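Local coordinates for gamma-glutamyltranspeptidase (Streptomyces lincolnensis, PDB 6J3A), which probably cleaves or transfers gamma-glutamyl groups, as an LmbA-like member of the gamma-glutamyltranspeptidases, at residues P52-A66 with G431-Q444. Sequence-based numbering, arbitrary orientation.
Sequences PHLNGPAGEVPILLA and GNMVAATPSGGWLQ
P52 O accepts a hydrogen bond from L443 N, 2.9 Å away, while L443 CD2 lies against the start of H53. The side chain of Q444 bends at chi2 (-97°), and NE2 donates a hydrogen bond to H53 O at 3.2 Å, coming from above the carbonyl plane; H53 O lies in the plane of the Q444 amide. With an alanine here, H53 O would probably lose this donor and one W442 ring face the OE1 that lies over its rim. L54 O meets that indole at its edge, 3.5 Å from W442 CE3. Past the type I turn G56-G59, the main chain of G59 packs closely on G440, and E60 and S439 exchange two backbone hydrogen bonds. E60 OE2 forms a salt bridge with R459, which also bonds S439 OG, as does T421 OG1. V61 CG2, anti to its own N, rests on P438 CB at 3.8 Å. Beyond it, I63 CG2 and V434 CG2 lie side by side, 3.5 Å apart, on the face where W115 of helix 111-122 packs; L64 pairs with A435 through two 2.8 Å backbone bonds, and A66 with M433 through two slightly longer ones. Strands 61-66 and 433-436 thus run antiparallel (165°) as neighbours, flanked by strands 73-77 and 424-428, beneath helix 111-122, consistent with the layered alpha-beta-beta-alpha fold of Ntn hydrolases.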
ATOM      1  N   PRO A  52       7.917 -19.024  -1.860  1.00 29.78           N
ATOM      2  CA  PRO A  52       8.256 -20.451  -1.768  1.00 29.81           C
ATOM      3  C   PRO A  52       9.517 -20.748  -0.951  1.00 29.09           C
ATOM      4  O   PRO A  52       9.753 -21.885  -0.580  1.00 29.37           O
ATOM      5  CB  PRO A  52       8.481 -20.835  -3.225  1.00 29.77           C
ATOM      6  CG  PRO A  52       9.055 -19.603  -3.820  1.00 29.79           C
ATOM      7  CD  PRO A  52       8.280 -18.482  -3.179  1.00 29.85           C
ATOM      8  N   HIS A  53      10.346 -19.733  -0.764  1.00 28.35           N
ATOM      9  CA  HIS A  53      11.395 -19.700   0.266  1.00 28.39           C
ATOM     10  C   HIS A  53      10.908 -19.602   1.722  1.00 28.32           C
ATOM     11  O   HIS A  53      11.726 -19.699   2.643  1.00 28.12           O
ATOM     12  CB  HIS A  53      12.335 -18.515  -0.004  1.00 28.28           C
ATOM     13  CG  HIS A  53      11.665 -17.177   0.067  1.00 28.18           C
ATOM     14  ND1 HIS A  53      12.176 -16.127   0.796  1.00 28.44           N
ATOM     15  CD2 HIS A  53      10.511 -16.725  -0.481  1.00 27.95           C
ATOM     16  CE1 HIS A  53      11.379 -15.081   0.671  1.00 28.46           C
ATOM     17  NE2 HIS A  53      10.358 -15.420  -0.094  1.00 28.13           N
ATOM     18  N   LEU A  54       9.608 -19.357   1.916  1.00 28.00           N
ATOM     19  CA  LEU A  54       9.012 -19.187   3.246  1.00 26.97           C
ATOM     20  C   LEU A  54       7.772 -20.039   3.537  1.00 26.66           C
ATOM     21  O   LEU A  54       7.382 -20.160   4.697  1.00 26.90           O
ATOM     22  CB  LEU A  54       8.718 -17.705   3.482  1.00 26.90           C
ATOM     23  CG  LEU A  54       9.963 -16.808   3.595  1.00 27.43           C
ATOM     24  CD1 LEU A  54       9.560 -15.343   3.604  1.00 27.90           C
ATOM     25  CD2 LEU A  54      10.797 -17.101   4.833  1.00 27.54           C
ATOM     26  N   ASN A  55       7.163 -20.630   2.515  1.00 26.03           N
ATOM     27  CA  ASN A  55       6.094 -21.603   2.712  1.00 25.51           C
ATOM     28  C   ASN A  55       5.888 -22.446   1.454  1.00 24.85           C
ATOM     29  O   ASN A  55       6.616 -22.319   0.481  1.00 25.57           O
ATOM     30  CB  ASN A  55       4.797 -20.902   3.123  1.00 26.17           C
ATOM     31  CG  ASN A  55       4.104 -20.221   1.969  1.00 27.08           C
ATOM     32  OD1 ASN A  55       4.744 -19.752   1.031  1.00 27.71           O
ATOM     33  ND2 ASN A  55       2.779 -20.152   2.038  1.00 27.63           N
ATOM     34  N   GLY A  56       4.904 -23.323   1.494  1.00 24.21           N
ATOM     35  CA  GLY A  56       4.562 -24.138   0.346  1.00 23.54           C
ATOM     36  C   GLY A  56       3.368 -25.010   0.678  1.00 22.99           C
ATOM     37  O   GLY A  56       2.976 -25.077   1.837  1.00 22.10           O
ATOM     38  N   PRO A  57       2.780 -25.673  -0.331  1.00 23.25           N
ATOM     39  CA  PRO A  57       1.535 -26.425  -0.143  1.00 24.45           C
ATOM     40  C   PRO A  57       1.584 -27.622   0.830  1.00 25.59           C
ATOM     41  O   PRO A  57       0.566 -27.939   1.439  1.00 25.25           O
ATOM     42  CB  PRO A  57       1.183 -26.893  -1.566  1.00 24.60           C
ATOM     43  CG  PRO A  57       1.911 -25.968  -2.470  1.00 24.40           C
ATOM     44  CD  PRO A  57       3.187 -25.654  -1.747  1.00 24.04           C
ATOM     45  N   ALA A  58       2.747 -28.258   0.979  1.00 27.79           N
ATOM     46  CA  ALA A  58       2.918 -29.390   1.905  1.00 28.82           C
ATOM     47  C   ALA A  58       3.405 -28.966   3.299  1.00 30.78           C
ATOM     48  O   ALA A  58       3.859 -29.798   4.089  1.00 31.25           O
ATOM     49  CB  ALA A  58       3.859 -30.418   1.306  1.00 29.04           C
ATOM     50  N   GLY A  59       3.296 -27.675   3.602  1.00 32.01           N
ATOM     51  CA  GLY A  59       3.574 -27.147   4.932  1.00 31.90           C
ATOM     52  C   GLY A  59       2.343 -27.185   5.829  1.00 32.00           C
ATOM     53  O   GLY A  59       1.534 -28.118   5.759  1.00 30.32           O
ATOM     54  N   GLU A  60       2.204 -26.147   6.654  1.00 32.27           N
ATOM     55  CA  GLU A  60       1.226 -26.098   7.747  1.00 32.61           C
ATOM     56  C   GLU A  60       0.572 -24.752   7.829  1.00 32.06           C
ATOM     57  O   GLU A  60       1.074 -23.792   7.270  1.00 32.08           O
ATOM     58  CB  GLU A  60       1.918 -26.300   9.093  1.00 33.33           C
ATOM     59  CG  GLU A  60       2.707 -27.579   9.180  1.00 34.95           C
ATOM     60  CD  GLU A  60       4.194 -27.456   8.967  1.00 34.58           C
ATOM     61  OE1 GLU A  60       4.790 -28.535   8.884  1.00 35.75           O
ATOM     62  OE2 GLU A  60       4.766 -26.345   8.888  1.00 34.26           O
ATOM     63  N   VAL A  61      -0.525 -24.688   8.579  1.00 31.58           N
ATOM     64  CA  VAL A  61      -1.165 -23.423   8.912  1.00 31.50           C
ATOM     65  C   VAL A  61      -2.135 -23.588  10.094  1.00 31.55           C
ATOM     66  O   VAL A  61      -2.988 -24.468  10.067  1.00 32.49           O
ATOM     67  CB  VAL A  61      -1.897 -22.803   7.688  1.00 30.71           C
ATOM     68  CG1 VAL A  61      -3.042 -23.675   7.194  1.00 30.04           C
ATOM     69  CG2 VAL A  61      -2.406 -21.412   8.020  1.00 31.83           C
ATOM     70  N   PRO A  62      -1.983 -22.764  11.148  1.00 32.08           N
ATOM     71  CA  PRO A  62      -3.099 -22.490  12.068  1.00 32.71           C
ATOM     72  C   PRO A  62      -3.978 -21.368  11.530  1.00 32.85           C
ATOM     73  O   PRO A  62      -3.458 -20.336  11.127  1.00 33.37           O
ATOM     74  CB  PRO A  62      -2.414 -22.025  13.366  1.00 31.93           C
ATOM     75  CG  PRO A  62      -0.946 -22.124  13.138  1.00 33.11           C
ATOM     76  CD  PRO A  62      -0.707 -22.243  11.665  1.00 32.71           C
ATOM     77  N   ILE A  63      -5.293 -21.561  11.535  1.00 32.89           N
ATOM     78  CA  ILE A  63      -6.217 -20.512  11.112  1.00 32.58           C
ATOM     79  C   ILE A  63      -7.135 -20.133  12.272  1.00 32.21           C
ATOM     80  O   ILE A  63      -7.766 -20.999  12.870  1.00 32.43           O
ATOM     81  CB  ILE A  63      -7.070 -20.953   9.909  1.00 33.38           C
ATOM     82  CG1 ILE A  63      -6.181 -21.520   8.794  1.00 33.66           C
ATOM     83  CG2 ILE A  63      -7.895 -19.777   9.385  1.00 33.58           C
ATOM     84  CD1 ILE A  63      -6.951 -22.282   7.734  1.00 33.46           C
ATOM     85  N   LEU A  64      -7.189 -18.838  12.579  1.00 30.82           N
ATOM     86  CA  LEU A  64      -8.158 -18.285  13.519  1.00 29.37           C
ATOM     87  C   LEU A  64      -9.274 -17.624  12.744  1.00 29.43           C
ATOM     88  O   LEU A  64      -9.028 -16.685  11.994  1.00 29.68           O
ATOM     89  CB  LEU A  64      -7.504 -17.234  14.403  1.00 28.63           C
ATOM     90  CG  LEU A  64      -6.824 -17.754  15.660  1.00 28.88           C
ATOM     91  CD1 LEU A  64      -5.926 -16.673  16.231  1.00 28.41           C
ATOM     92  CD2 LEU A  64      -7.857 -18.181  16.689  1.00 28.69           C
ATOM     93  N   LEU A  65     -10.499 -18.084  12.949  1.00 28.74           N
ATOM     94  CA  LEU A  65     -11.646 -17.505  12.270  1.00 29.64           C
ATOM     95  C   LEU A  65     -12.610 -16.893  13.289  1.00 30.11           C
ATOM     96  O   LEU A  65     -12.748 -17.384  14.410  1.00 30.15           O
ATOM     97  CB  LEU A  65     -12.341 -18.526  11.363  1.00 29.73           C
ATOM     98  CG  LEU A  65     -12.669 -19.936  11.871  1.00 30.67           C
ATOM     99  CD1 LEU A  65     -13.817 -20.527  11.056  1.00 31.14           C
ATOM    100  CD2 LEU A  65     -11.470 -20.881  11.816  1.00 30.67           C
ATOM    101  N   ALA A  66     -13.249 -15.801  12.887  1.00 30.43           N
ATOM    102  CA  ALA A  66     -14.218 -15.096  13.717  1.00 30.88           C
ATOM    103  C   ALA A  66     -15.368 -14.678  12.818  1.00 31.80           C
ATOM    104  O   ALA A  66     -15.440 -13.509  12.434  1.00 31.45           O
ATOM    105  CB  ALA A  66     -13.576 -13.879  14.363  1.00 30.42           C
ATOM    106  N   GLY A 431     -18.269  -8.427   8.035  1.00 30.62           N
ATOM    107  CA  GLY A 431     -17.575  -8.408   9.322  1.00 30.78           C
ATOM    108  C   GLY A 431     -16.878  -9.700   9.721  1.00 30.44           C
ATOM    109  O   GLY A 431     -16.301  -9.771  10.805  1.00 30.89           O
ATOM    110  N   ASN A 432     -16.911 -10.721   8.861  1.00 30.23           N
ATOM    111  CA  ASN A 432     -16.171 -11.969   9.111  1.00 29.03           C
ATOM    112  C   ASN A 432     -14.681 -11.619   9.158  1.00 29.00           C
ATOM    113  O   ASN A 432     -14.223 -10.771   8.395  1.00 30.16           O
ATOM    114  CB  ASN A 432     -16.418 -12.996   8.001  1.00 28.66           C
ATOM    115  CG  ASN A 432     -17.892 -13.362   7.831  1.00 28.51           C
ATOM    116  OD1 ASN A 432     -18.559 -13.712   8.793  1.00 28.22           O
ATOM    117  ND2 ASN A 432     -18.394 -13.292   6.597  1.00 27.90           N
ATOM    118  N   MET A 433     -13.938 -12.234  10.066  1.00 28.15           N
ATOM    119  CA  MET A 433     -12.489 -12.060  10.102  1.00 29.00           C
ATOM    120  C   MET A 433     -11.799 -13.400  10.047  1.00 29.46           C
ATOM    121  O   MET A 433     -12.390 -14.434  10.395  1.00 31.03           O
ATOM    122  CB  MET A 433     -12.039 -11.330  11.357  1.00 29.58           C
ATOM    123  CG  MET A 433     -12.760 -10.021  11.581  1.00 30.28           C
ATOM    124  SD  MET A 433     -12.207  -9.221  13.093  1.00 31.26           S
ATOM    125  CE  MET A 433     -10.857  -8.263  12.447  1.00 31.61           C
ATOM    126  N   VAL A 434     -10.543 -13.360   9.610  1.00 28.60           N
ATOM    127  CA  VAL A 434      -9.677 -14.536   9.553  1.00 27.94           C
ATOM    128  C   VAL A 434      -8.210 -14.097   9.753  1.00 27.18           C
ATOM    129  O   VAL A 434      -7.813 -13.029   9.307  1.00 27.32           O
ATOM    130  CB  VAL A 434      -9.908 -15.322   8.243  1.00 27.65           C
ATOM    131  CG1 VAL A 434      -9.390 -14.567   7.032  1.00 28.06           C
ATOM    132  CG2 VAL A 434      -9.304 -16.705   8.325  1.00 28.24           C
ATOM    133  N   ALA A 435      -7.428 -14.903  10.463  1.00 27.05           N
ATOM    134  CA  ALA A 435      -5.984 -14.660  10.635  1.00 26.90           C
ATOM    135  C   ALA A 435      -5.270 -16.002  10.529  1.00 26.66           C
ATOM    136  O   ALA A 435      -5.562 -16.917  11.301  1.00 26.53           O
ATOM    137  CB  ALA A 435      -5.690 -14.010  11.979  1.00 26.79           C
ATOM    138  N   ALA A 436      -4.351 -16.122   9.572  1.00 26.13           N
ATOM    139  CA  ALA A 436      -3.679 -17.397   9.307  1.00 25.89           C
ATOM    140  C   ALA A 436      -2.194 -17.175   9.188  1.00 26.19           C
ATOM    141  O   ALA A 436      -1.758 -16.187   8.605  1.00 26.56           O
ATOM    142  CB  ALA A 436      -4.210 -18.027   8.030  1.00 25.68           C
ATOM    143  N   THR A 437      -1.426 -18.125   9.704  1.00 26.42           N
ATOM    144  CA  THR A 437       0.027 -18.072   9.668  1.00 26.10           C
ATOM    145  C   THR A 437       0.522 -19.313   8.935  1.00 26.10           C
ATOM    146  O   THR A 437       0.917 -20.272   9.573  1.00 26.85           O
ATOM    147  CB  THR A 437       0.577 -17.998  11.110  1.00 26.16           C
ATOM    148  OG1 THR A 437       0.067 -16.825  11.750  1.00 24.83           O
ATOM    149  CG2 THR A 437       2.093 -17.933  11.148  1.00 26.04           C
ATOM    150  N   PRO A 438       0.467 -19.318   7.584  1.00 26.69           N
ATOM    151  CA  PRO A 438       0.948 -20.491   6.857  1.00 27.22           C
ATOM    152  C   PRO A 438       2.464 -20.524   6.695  1.00 27.56           C
ATOM    153  O   PRO A 438       3.101 -19.486   6.541  1.00 27.84           O
ATOM    154  CB  PRO A 438       0.259 -20.372   5.498  1.00 26.92           C
ATOM    155  CG  PRO A 438       0.111 -18.915   5.310  1.00 26.91           C
ATOM    156  CD  PRO A 438      -0.189 -18.366   6.671  1.00 26.67           C
ATOM    157  N   SER A 439       3.018 -21.730   6.709  1.00 27.81           N
ATOM    158  CA  SER A 439       4.456 -21.922   6.740  1.00 27.81           C
ATOM    159  C   SER A 439       4.804 -23.337   6.331  1.00 27.86           C
ATOM    160  O   SER A 439       3.920 -24.162   6.110  1.00 27.94           O
ATOM    161  CB  SER A 439       4.967 -21.662   8.156  1.00 27.79           C
ATOM    162  OG  SER A 439       6.379 -21.751   8.233  1.00 27.72           O
ATOM    163  N   GLY A 440       6.104 -23.599   6.230  1.00 28.72           N
ATOM    164  CA  GLY A 440       6.627 -24.934   5.948  1.00 27.96           C
ATOM    165  C   GLY A 440       6.515 -25.336   4.492  1.00 28.03           C
ATOM    166  O   GLY A 440       5.717 -24.772   3.733  1.00 28.61           O
ATOM    167  N   GLY A 441       7.321 -26.322   4.104  1.00 26.85           N
ATOM    168  CA  GLY A 441       7.381 -26.779   2.721  1.00 25.75           C
ATOM    169  C   GLY A 441       8.128 -25.787   1.855  1.00 24.95           C
ATOM    170  O   GLY A 441       7.877 -25.694   0.657  1.00 22.95           O
ATOM    171  N   TRP A 442       9.063 -25.065   2.478  1.00 25.01           N
ATOM    172  CA  TRP A 442       9.896 -24.099   1.772  1.00 25.67           C
ATOM    173  C   TRP A 442      10.980 -24.792   0.965  1.00 26.34           C
ATOM    174  O   TRP A 442      11.296 -25.966   1.206  1.00 27.91           O
ATOM    175  CB  TRP A 442      10.492 -23.042   2.712  1.00 27.13           C
ATOM    176  CG  TRP A 442      11.167 -23.530   3.954  1.00 27.73           C
ATOM    177  CD1 TRP A 442      12.286 -24.296   4.038  1.00 28.58           C
ATOM    178  CD2 TRP A 442      10.777 -23.236   5.299  1.00 28.32           C
ATOM    179  NE1 TRP A 442      12.614 -24.510   5.355  1.00 28.86           N
ATOM    180  CE2 TRP A 442      11.702 -23.874   6.149  1.00 28.71           C
ATOM    181  CE3 TRP A 442       9.730 -22.493   5.870  1.00 28.13           C
ATOM    182  CZ2 TRP A 442      11.609 -23.805   7.544  1.00 29.57           C
ATOM    183  CZ3 TRP A 442       9.636 -22.421   7.258  1.00 28.40           C
ATOM    184  CH2 TRP A 442      10.570 -23.071   8.080  1.00 29.04           C
ATOM    185  N   LEU A 443      11.549 -24.056   0.013  1.00 26.10           N
ATOM    186  CA  LEU A 443      12.416 -24.650  -1.017  1.00 26.21           C
ATOM    187  C   LEU A 443      13.784 -25.128  -0.549  1.00 26.08           C
ATOM    188  O   LEU A 443      14.366 -25.990  -1.197  1.00 27.12           O
ATOM    189  CB  LEU A 443      12.615 -23.682  -2.195  1.00 26.57           C
ATOM    190  CG  LEU A 443      13.380 -22.353  -1.987  1.00 27.30           C
ATOM    191  CD1 LEU A 443      14.903 -22.464  -2.111  1.00 27.32           C
ATOM    192  CD2 LEU A 443      12.883 -21.315  -2.986  1.00 27.43           C
ATOM    193  N   GLN A 444      14.277 -24.598   0.568  1.00 25.61           N
ATOM    194  CA  GLN A 444      15.695 -24.716   0.942  1.00 26.24           C
ATOM    195  C   GLN A 444      15.973 -25.854   1.922  1.00 27.36           C
ATOM    196  O   GLN A 444      17.113 -25.991   2.395  1.00 27.19           O
ATOM    197  CB  GLN A 444      16.229 -23.396   1.539  1.00 25.76           C
ATOM    198  CG  GLN A 444      15.660 -23.011   2.906  1.00 25.41           C
ATOM    199  CD  GLN A 444      14.503 -22.014   2.854  1.00 25.64           C
ATOM    200  OE1 GLN A 444      14.410 -21.143   3.714  1.00 25.21           O
ATOM    201  NE2 GLN A 444      13.616 -22.138   1.862  1.00 24.77           N
TER
HETATM  202  O   HOH W   1       1.919 -23.707   4.016  1.00 23.10           O
HETATM  203  O   HOH W   2       5.508 -27.373  -0.091  1.00 20.44           O
HETATM  204  O   HOH W   3     -16.682 -11.498  13.588  1.00 31.47           O